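Local coordinates for translation initiation factor eif-2b-like protein (Chaetomium thermophilum, PDB 4ZEO) that probably acts as the delta subunit of eIF2B, the heterodecameric guanine nucleotide exchange factor for eIF2 in translation initiation, at residues Leu345-Gly359 / Val377-Leu391. Numbering follows the deposited sequence.
Sequences LRSKVPAASNVFLGG and VAMAATNAGAKVIVL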
ATOM      1  N   LEU A 345       7.545  14.401  22.039  1.00 57.60           N
ATOM      2  CA  LEU A 345       6.537  14.371  20.984  1.00 53.81           C
ATOM      3  C   LEU A 345       5.559  15.547  20.963  1.00 55.44           C
ATOM      4  O   LEU A 345       5.281  16.101  19.901  1.00 53.61           O
ATOM      5  CB  LEU A 345       5.746  13.076  21.116  1.00 48.90           C
ATOM      6  CG  LEU A 345       4.930  12.571  19.945  1.00 44.50           C
ATOM      7  CD1 LEU A 345       5.712  12.572  18.687  1.00 43.71           C
ATOM      8  CD2 LEU A 345       4.465  11.194  20.287  1.00 44.15           C
ATOM      9  N   ARG A 346       5.091  15.962  22.138  1.00 60.44           N
ATOM     10  CA  ARG A 346       4.139  17.063  22.219  1.00 65.07           C
ATOM     11  C   ARG A 346       4.736  18.359  21.643  1.00 64.94           C
ATOM     12  O   ARG A 346       4.025  19.156  21.005  1.00 63.93           O
ATOM     13  CB  ARG A 346       3.655  17.275  23.650  1.00 72.62           C
ATOM     14  CG  ARG A 346       3.293  18.696  23.956  1.00 79.30           C
ATOM     15  CD  ARG A 346       2.558  18.818  25.284  1.00 87.03           C
ATOM     16  NE  ARG A 346       1.405  19.696  25.101  1.00 91.83           N
ATOM     17  CZ  ARG A 346       0.366  19.794  25.923  1.00 97.99           C
ATOM     18  NH1 ARG A 346       0.314  19.095  27.046  1.00 99.57           N
ATOM     19  NH2 ARG A 346      -0.619  20.626  25.625  1.00101.76           N
ATOM     20  N   SER A 347       6.026  18.570  21.886  1.00 65.58           N
ATOM     21  CA  SER A 347       6.776  19.673  21.289  1.00 67.90           C
ATOM     22  C   SER A 347       6.744  19.622  19.744  1.00 67.85           C
ATOM     23  O   SER A 347       6.555  20.640  19.080  1.00 71.10           O
ATOM     24  CB  SER A 347       8.221  19.629  21.775  1.00 71.10           C
ATOM     25  OG  SER A 347       8.271  19.673  23.191  1.00 74.35           O
ATOM     26  N   LYS A 348       6.988  18.439  19.190  1.00 63.88           N
ATOM     27  CA  LYS A 348       7.148  18.231  17.747  1.00 62.16           C
ATOM     28  C   LYS A 348       5.847  18.421  16.947  1.00 58.34           C
ATOM     29  O   LYS A 348       5.896  18.651  15.734  1.00 56.84           O
ATOM     30  CB  LYS A 348       7.716  16.833  17.470  1.00 62.19           C
ATOM     31  CG  LYS A 348       8.974  16.509  18.253  1.00 64.11           C
ATOM     32  CD  LYS A 348      10.062  17.524  18.084  1.00 66.75           C
ATOM     33  CE  LYS A 348      11.357  17.025  18.726  1.00 69.49           C
ATOM     34  NZ  LYS A 348      11.356  15.547  18.900  1.00 69.81           N
ATOM     35  N   VAL A 349       4.701  18.175  17.584  1.00 55.12           N
ATOM     36  CA  VAL A 349       3.415  18.300  16.894  1.00 52.02           C
ATOM     37  C   VAL A 349       2.517  19.424  17.444  1.00 52.41           C
ATOM     38  O   VAL A 349       1.621  19.170  18.237  1.00 55.76           O
ATOM     39  CB  VAL A 349       2.626  16.974  16.964  1.00 50.37           C
ATOM     40  CG1 VAL A 349       1.608  16.924  15.869  1.00 49.29           C
ATOM     41  CG2 VAL A 349       3.552  15.805  16.829  1.00 50.30           C
ATOM     42  N   PRO A 350       2.706  20.662  16.975  1.00 51.93           N
ATOM     43  CA  PRO A 350       1.886  21.782  17.461  1.00 50.09           C
ATOM     44  C   PRO A 350       0.487  21.727  16.854  1.00 48.40           C
ATOM     45  O   PRO A 350       0.277  20.980  15.897  1.00 47.06           O
ATOM     46  CB  PRO A 350       2.622  23.019  16.943  1.00 51.80           C
ATOM     47  CG  PRO A 350       3.943  22.497  16.395  1.00 53.30           C
ATOM     48  CD  PRO A 350       3.662  21.104  15.949  1.00 51.33           C
ATOM     49  N   ALA A 351      -0.440  22.539  17.355  1.00 48.77           N
ATOM     50  CA  ALA A 351      -1.804  22.548  16.837  1.00 46.80           C
ATOM     51  C   ALA A 351      -1.858  22.983  15.369  1.00 46.33           C
ATOM     52  O   ALA A 351      -2.585  22.406  14.573  1.00 44.24           O
ATOM     53  CB  ALA A 351      -2.671  23.466  17.676  1.00 47.83           C
ATOM     54  N   ALA A 352      -1.060  23.984  15.008  1.00 49.93           N
ATOM     55  CA  ALA A 352      -1.086  24.532  13.652  1.00 50.96           C
ATOM     56  C   ALA A 352      -0.548  23.579  12.572  1.00 51.32           C
ATOM     57  O   ALA A 352      -0.865  23.740  11.400  1.00 51.58           O
ATOM     58  CB  ALA A 352      -0.347  25.834  13.607  1.00 53.19           C
ATOM     59  N   SER A 353       0.299  22.632  12.955  1.00 50.98           N
ATOM     60  CA  SER A 353       0.915  21.708  11.993  1.00 51.88           C
ATOM     61  C   SER A 353      -0.108  20.740  11.371  1.00 51.88           C
ATOM     62  O   SER A 353      -1.203  20.532  11.908  1.00 51.49           O
ATOM     63  CB  SER A 353       2.056  20.906  12.643  1.00 51.69           C
ATOM     64  OG  SER A 353       1.556  19.872  13.488  1.00 50.80           O
ATOM     65  N   ASN A 354       0.256  20.141  10.240  1.00 51.45           N
ATOM     66  CA  ASN A 354      -0.570  19.081   9.681  1.00 52.32           C
ATOM     67  C   ASN A 354       0.199  17.764   9.612  1.00 47.68           C
ATOM     68  O   ASN A 354       1.298  17.705   9.075  1.00 47.84           O
ATOM     69  CB  ASN A 354      -1.053  19.463   8.278  1.00 58.87           C
ATOM     70  CG  ASN A 354      -2.193  20.462   8.308  1.00 66.22           C
ATOM     71  OD1 ASN A 354      -3.324  20.124   8.632  1.00 71.35           O
ATOM     72  ND2 ASN A 354      -1.894  21.700   7.946  1.00 68.44           N
ATOM     73  N   VAL A 355      -0.420  16.689  10.077  1.00 43.49           N
ATOM     74  CA  VAL A 355       0.242  15.404  10.112  1.00 39.39           C
ATOM     75  C   VAL A 355      -0.260  14.543   8.946  1.00 37.75           C
ATOM     76  O   VAL A 355      -1.459  14.343   8.793  1.00 37.41           O
ATOM     77  CB  VAL A 355      -0.028  14.685  11.450  1.00 38.22           C
ATOM     78  CG1 VAL A 355       0.557  13.303  11.433  1.00 35.68           C
ATOM     79  CG2 VAL A 355       0.499  15.496  12.639  1.00 39.81           C
ATOM     80  N   PHE A 356       0.661  14.074   8.111  1.00 37.01           N
ATOM     81  CA  PHE A 356       0.341  13.181   7.009  1.00 35.61           C
ATOM     82  C   PHE A 356       0.965  11.842   7.314  1.00 37.39           C
ATOM     83  O   PHE A 356       2.160  11.753   7.537  1.00 39.02           O
ATOM     84  CB  PHE A 356       0.867  13.687   5.660  1.00 36.75           C
ATOM     85  CG  PHE A 356       0.089  14.832   5.075  1.00 38.78           C
ATOM     86  CD1 PHE A 356      -0.789  14.629   4.029  1.00 40.47           C
ATOM     87  CD2 PHE A 356       0.259  16.119   5.551  1.00 40.47           C
ATOM     88  CE1 PHE A 356      -1.505  15.703   3.481  1.00 42.99           C
ATOM     89  CE2 PHE A 356      -0.459  17.194   5.012  1.00 40.95           C
ATOM     90  CZ  PHE A 356      -1.332  16.989   3.983  1.00 41.25           C
ATOM     91  N   LEU A 357       0.146  10.802   7.317  1.00 36.76           N
ATOM     92  CA  LEU A 357       0.591   9.451   7.606  1.00 35.59           C
ATOM     93  C   LEU A 357       0.166   8.457   6.526  1.00 38.08           C
ATOM     94  O   LEU A 357      -0.872   8.627   5.879  1.00 41.59           O
ATOM     95  CB  LEU A 357       0.040   9.028   8.967  1.00 34.09           C
ATOM     96  CG  LEU A 357       0.750   9.306  10.305  1.00 38.29           C
ATOM     97  CD1 LEU A 357       2.081  10.087  10.314  1.00 39.78           C
ATOM     98  CD2 LEU A 357      -0.224   9.750  11.417  1.00 38.35           C
ATOM     99  N   GLY A 358       0.968   7.412   6.358  1.00 36.99           N
ATOM    100  CA  GLY A 358       0.661   6.316   5.465  1.00 37.14           C
ATOM    101  C   GLY A 358       0.780   5.025   6.263  1.00 40.62           C
ATOM    102  O   GLY A 358       1.413   4.998   7.313  1.00 42.01           O
ATOM    103  N   GLY A 359       0.192   3.944   5.755  1.00 41.36           N
ATOM    104  CA  GLY A 359       0.156   2.677   6.459  1.00 40.11           C
ATOM    105  C   GLY A 359       0.209   1.445   5.572  1.00 40.90           C
ATOM    106  O   GLY A 359       0.558   1.506   4.398  1.00 38.92           O
ATOM    107  N   VAL A 377       2.148   9.198  17.292  1.00 41.74           N
ATOM    108  CA  VAL A 377       2.139  10.448  16.537  1.00 41.38           C
ATOM    109  C   VAL A 377       0.708  10.969  16.318  1.00 41.56           C
ATOM    110  O   VAL A 377       0.423  12.135  16.611  1.00 44.66           O
ATOM    111  CB  VAL A 377       2.825  10.270  15.164  1.00 39.63           C
ATOM    112  CG1 VAL A 377       2.818  11.578  14.374  1.00 37.25           C
ATOM    113  CG2 VAL A 377       4.242   9.793  15.357  1.00 40.76           C
ATOM    114  N   ALA A 378      -0.186  10.096  15.847  1.00 38.71           N
ATOM    115  CA  ALA A 378      -1.593  10.446  15.628  1.00 36.09           C
ATOM    116  C   ALA A 378      -2.312  10.825  16.938  1.00 39.59           C
ATOM    117  O   ALA A 378      -3.128  11.741  16.966  1.00 42.60           O
ATOM    118  CB  ALA A 378      -2.331   9.304  14.938  1.00 32.49           C
ATOM    119  N   MET A 379      -2.045  10.093  18.010  1.00 39.92           N
ATOM    120  CA  MET A 379      -2.641  10.427  19.300  1.00 43.32           C
ATOM    121  C   MET A 379      -2.181  11.795  19.818  1.00 43.35           C
ATOM    122  O   MET A 379      -2.989  12.585  20.318  1.00 44.83           O
ATOM    123  CB  MET A 379      -2.315   9.353  20.335  1.00 48.08           C
ATOM    124  CG  MET A 379      -3.091   8.043  20.135  1.00 52.81           C
ATOM    125  SD  MET A 379      -2.853   6.820  21.450  1.00 71.57           S
ATOM    126  CE  MET A 379      -1.171   6.323  21.127  1.00 59.08           C
ATOM    127  N   ALA A 380      -0.884  12.066  19.696  1.00 41.84           N
ATOM    128  CA  ALA A 380      -0.315  13.337  20.150  1.00 41.19           C
ATOM    129  C   ALA A 380      -0.887  14.516  19.369  1.00 39.63           C
ATOM    130  O   ALA A 380      -1.195  15.559  19.930  1.00 41.30           O
ATOM    131  CB  ALA A 380       1.212  13.305  20.036  1.00 40.94           C
ATOM    132  N   ALA A 381      -1.021  14.336  18.063  1.00 36.72           N
ATOM    133  CA  ALA A 381      -1.563  15.357  17.191  1.00 35.51           C
ATOM    134  C   ALA A 381      -3.058  15.615  17.466  1.00 38.34           C
ATOM    135  O   ALA A 381      -3.490  16.777  17.569  1.00 43.07           O
ATOM    136  CB  ALA A 381      -1.332  14.957  15.756  1.00 33.83           C
ATOM    137  N   THR A 382      -3.821  14.541  17.664  1.00 35.10           N
ATOM    138  CA  THR A 382      -5.244  14.664  17.930  1.00 36.75           C
ATOM    139  C   THR A 382      -5.450  15.467  19.210  1.00 40.66           C
ATOM    140  O   THR A 382      -6.376  16.294  19.281  1.00 41.63           O
ATOM    141  CB  THR A 382      -5.955  13.273  18.045  1.00 37.67           C
ATOM    142  OG1 THR A 382      -5.849  12.581  16.806  1.00 35.80           O
ATOM    143  CG2 THR A 382      -7.453  13.409  18.383  1.00 37.97           C
ATOM    144  N   ASN A 383      -4.562  15.280  20.188  1.00 43.01           N
ATOM    145  CA  ASN A 383      -4.678  16.024  21.441  1.00 49.75           C
ATOM    146  C   ASN A 383      -4.298  17.487  21.350  1.00 47.35           C
ATOM    147  O   ASN A 383      -4.842  18.321  22.066  1.00 49.39           O
ATOM    148  CB  ASN A 383      -3.799  15.408  22.539  1.00 58.50           C
ATOM    149  CG  ASN A 383      -4.495  14.328  23.324  1.00 66.38           C
ATOM    150  OD1 ASN A 383      -4.502  13.156  22.948  1.00 73.03           O
ATOM    151  ND2 ASN A 383      -5.085  14.725  24.451  1.00 66.77           N
ATOM    152  N   ALA A 384      -3.369  17.786  20.460  1.00 46.11           N
ATOM    153  CA  ALA A 384      -2.971  19.151  20.157  1.00 46.27           C
ATOM    154  C   ALA A 384      -4.024  19.931  19.342  1.00 46.98           C
ATOM    155  O   ALA A 384      -4.004  21.153  19.322  1.00 51.85           O
ATOM    156  CB  ALA A 384      -1.627  19.128  19.403  1.00 43.11           C
ATOM    157  N   GLY A 385      -4.922  19.229  18.659  1.00 42.59           N
ATOM    158  CA  GLY A 385      -5.877  19.875  17.769  1.00 43.41           C
ATOM    159  C   GLY A 385      -5.402  19.909  16.314  1.00 43.40           C
ATOM    160  O   GLY A 385      -6.022  20.527  15.439  1.00 44.73           O
ATOM    161  N   ALA A 386      -4.273  19.259  16.063  1.00 41.01           N
ATOM    162  CA  ALA A 386      -3.697  19.188  14.739  1.00 40.27           C
ATOM    163  C   ALA A 386      -4.437  18.182  13.840  1.00 43.49           C
ATOM    164  O   ALA A 386      -4.929  17.158  14.319  1.00 44.28           O
ATOM    165  CB  ALA A 386      -2.216  18.834  14.838  1.00 38.38           C
ATOM    166  N   LYS A 387      -4.508  18.476  12.541  1.00 43.27           N
ATOM    167  CA  LYS A 387      -5.134  17.568  11.600  1.00 43.29           C
ATOM    168  C   LYS A 387      -4.275  16.319  11.361  1.00 40.12           C
ATOM    169  O   LYS A 387      -3.050  16.401  11.189  1.00 40.12           O
ATOM    170  CB  LYS A 387      -5.394  18.277  10.265  1.00 48.50           C
ATOM    171  CG  LYS A 387      -6.819  18.748  10.078  1.00 55.23           C
ATOM    172  CD  LYS A 387      -7.099  19.203   8.635  1.00 61.79           C
ATOM    173  CE  LYS A 387      -6.466  20.528   8.290  1.00 68.66           C
ATOM    174  NZ  LYS A 387      -7.222  21.649   8.926  1.00 74.40           N
ATOM    175  N   VAL A 388      -4.916  15.156  11.323  1.00 37.30           N
ATOM    176  CA  VAL A 388      -4.192  13.932  11.027  1.00 34.60           C
ATOM    177  C   VAL A 388      -4.798  13.373   9.750  1.00 34.32           C
ATOM    178  O   VAL A 388      -5.956  12.955   9.725  1.00 37.05           O
ATOM    179  CB  VAL A 388      -4.245  12.911  12.198  1.00 29.91           C
ATOM    180  CG1 VAL A 388      -3.568  11.572  11.816  1.00 28.34           C
ATOM    181  CG2 VAL A 388      -3.594  13.495  13.443  1.00 30.91           C
ATOM    182  N   ILE A 389      -4.016  13.424   8.679  1.00 32.81           N
ATOM    183  CA  ILE A 389      -4.450  12.971   7.363  1.00 29.88           C
ATOM    184  C   ILE A 389      -3.745  11.708   7.003  1.00 30.63           C
ATOM    185  O   ILE A 389      -2.500  11.653   6.968  1.00 31.98           O
ATOM    186  CB  ILE A 389      -4.180  14.025   6.271  1.00 32.45           C
ATOM    187  CG1 ILE A 389      -4.777  15.365   6.709  1.00 36.37           C
ATOM    188  CG2 ILE A 389      -4.783  13.607   4.933  1.00 30.54           C
ATOM    189  CD1 ILE A 389      -4.782  16.413   5.625  1.00 40.35           C
ATOM    190  N   VAL A 390      -4.543  10.685   6.725  1.00 29.23           N
ATOM    191  CA  VAL A 390      -4.004   9.394   6.342  1.00 30.71           C
ATOM    192  C   VAL A 390      -4.198   9.188   4.850  1.00 34.20           C
ATOM    193  O   VAL A 390      -5.292   9.405   4.324  1.00 35.70           O
ATOM    194  CB  VAL A 390      -4.668   8.246   7.118  1.00 30.66           C
ATOM    195  CG1 VAL A 390      -4.280   6.885   6.509  1.00 29.75           C
ATOM    196  CG2 VAL A 390      -4.317   8.331   8.597  1.00 28.38           C
ATOM    197  N   LEU A 391      -3.119   8.796   4.181  1.00 35.38           N
ATOM    198  CA  LEU A 391      -3.101   8.545   2.731  1.00 32.77           C
ATOM    199  C   LEU A 391      -3.053   7.051   2.462  1.00 34.48           C
ATOM    200  O   LEU A 391      -2.157   6.352   2.951  1.00 33.21           O
ATOM    201  CB  LEU A 391      -1.904   9.213   2.082  1.00 31.91           C
ATOM    202  CG  LEU A 391      -1.662  10.686   2.434  1.00 32.58           C
ATOM    203  CD1 LEU A 391      -0.363  11.210   1.798  1.00 31.67           C
ATOM    204  CD2 LEU A 391      -2.866  11.527   2.006  1.00 33.88           C
TER
HETATM  205  O   HOH W   1      -5.391  22.374  13.445  1.00 59.78           O
HETATM  206  O   HOH W   2      -3.723  21.411  11.861  1.00 63.25           O
HETATM  207  O   HOH W   3      -1.337   3.917   3.466  1.00 34.50           O
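V355 and L357 pair with strand 387-391 through four backbone hydrogen bonds, all nearly linear: V355 N to K387 O, I389 N to V355 O at 2.7 Å, L357 N to I389 O, and L391 N to L357 O. With strand directions 26° apart, this is parallel pairing between neighbouring inner strands of a Rossmann-like six-stranded sheet. Strand 354-358 runs at 155° to helix 377-384, which packs on the V355/L357 face and leads into strand 387-391, as expected of a beta-alpha-beta crossover. Packing is tight on that face. A381 CB meets two valines, V349 CG1 at 3.5 Å and V355 CG2 at 3.7 Å; V355 CG1, anti to the backbone N (chi1 175°), reaches V377 CG1 instead. L357 CD2 touches both V388 CG1 (3.8 Å) and A378 CB. On the other face, F356 and I389 lie alongside each other: I389 CB stands 4.1 Å above one ring face, offset toward the rim, while L391 CD1 meets the ring edge. An alanine in place of F356 would probably leave I389 and L391 without their shared aromatic partner and open a gap on this face, where I280 and I286 also touch the ring. The end near A351 and G385 is looser and wet. G385, at positive phi, closes the helix in a Schellman motif, and one water joins A351 O to G385 O; a second links A351 O and S353 O with K387 N (3.1 Å to the water). Beside it, the side chains of N354 and K387 lie side by side, pointing the same way. The chemistry thus implies a backbone-bonded strand pair flanked by apolar side chains, giving way at the exposed turn to polar groups bridged by solvent; at the far end another water joins G359 N to L391 O.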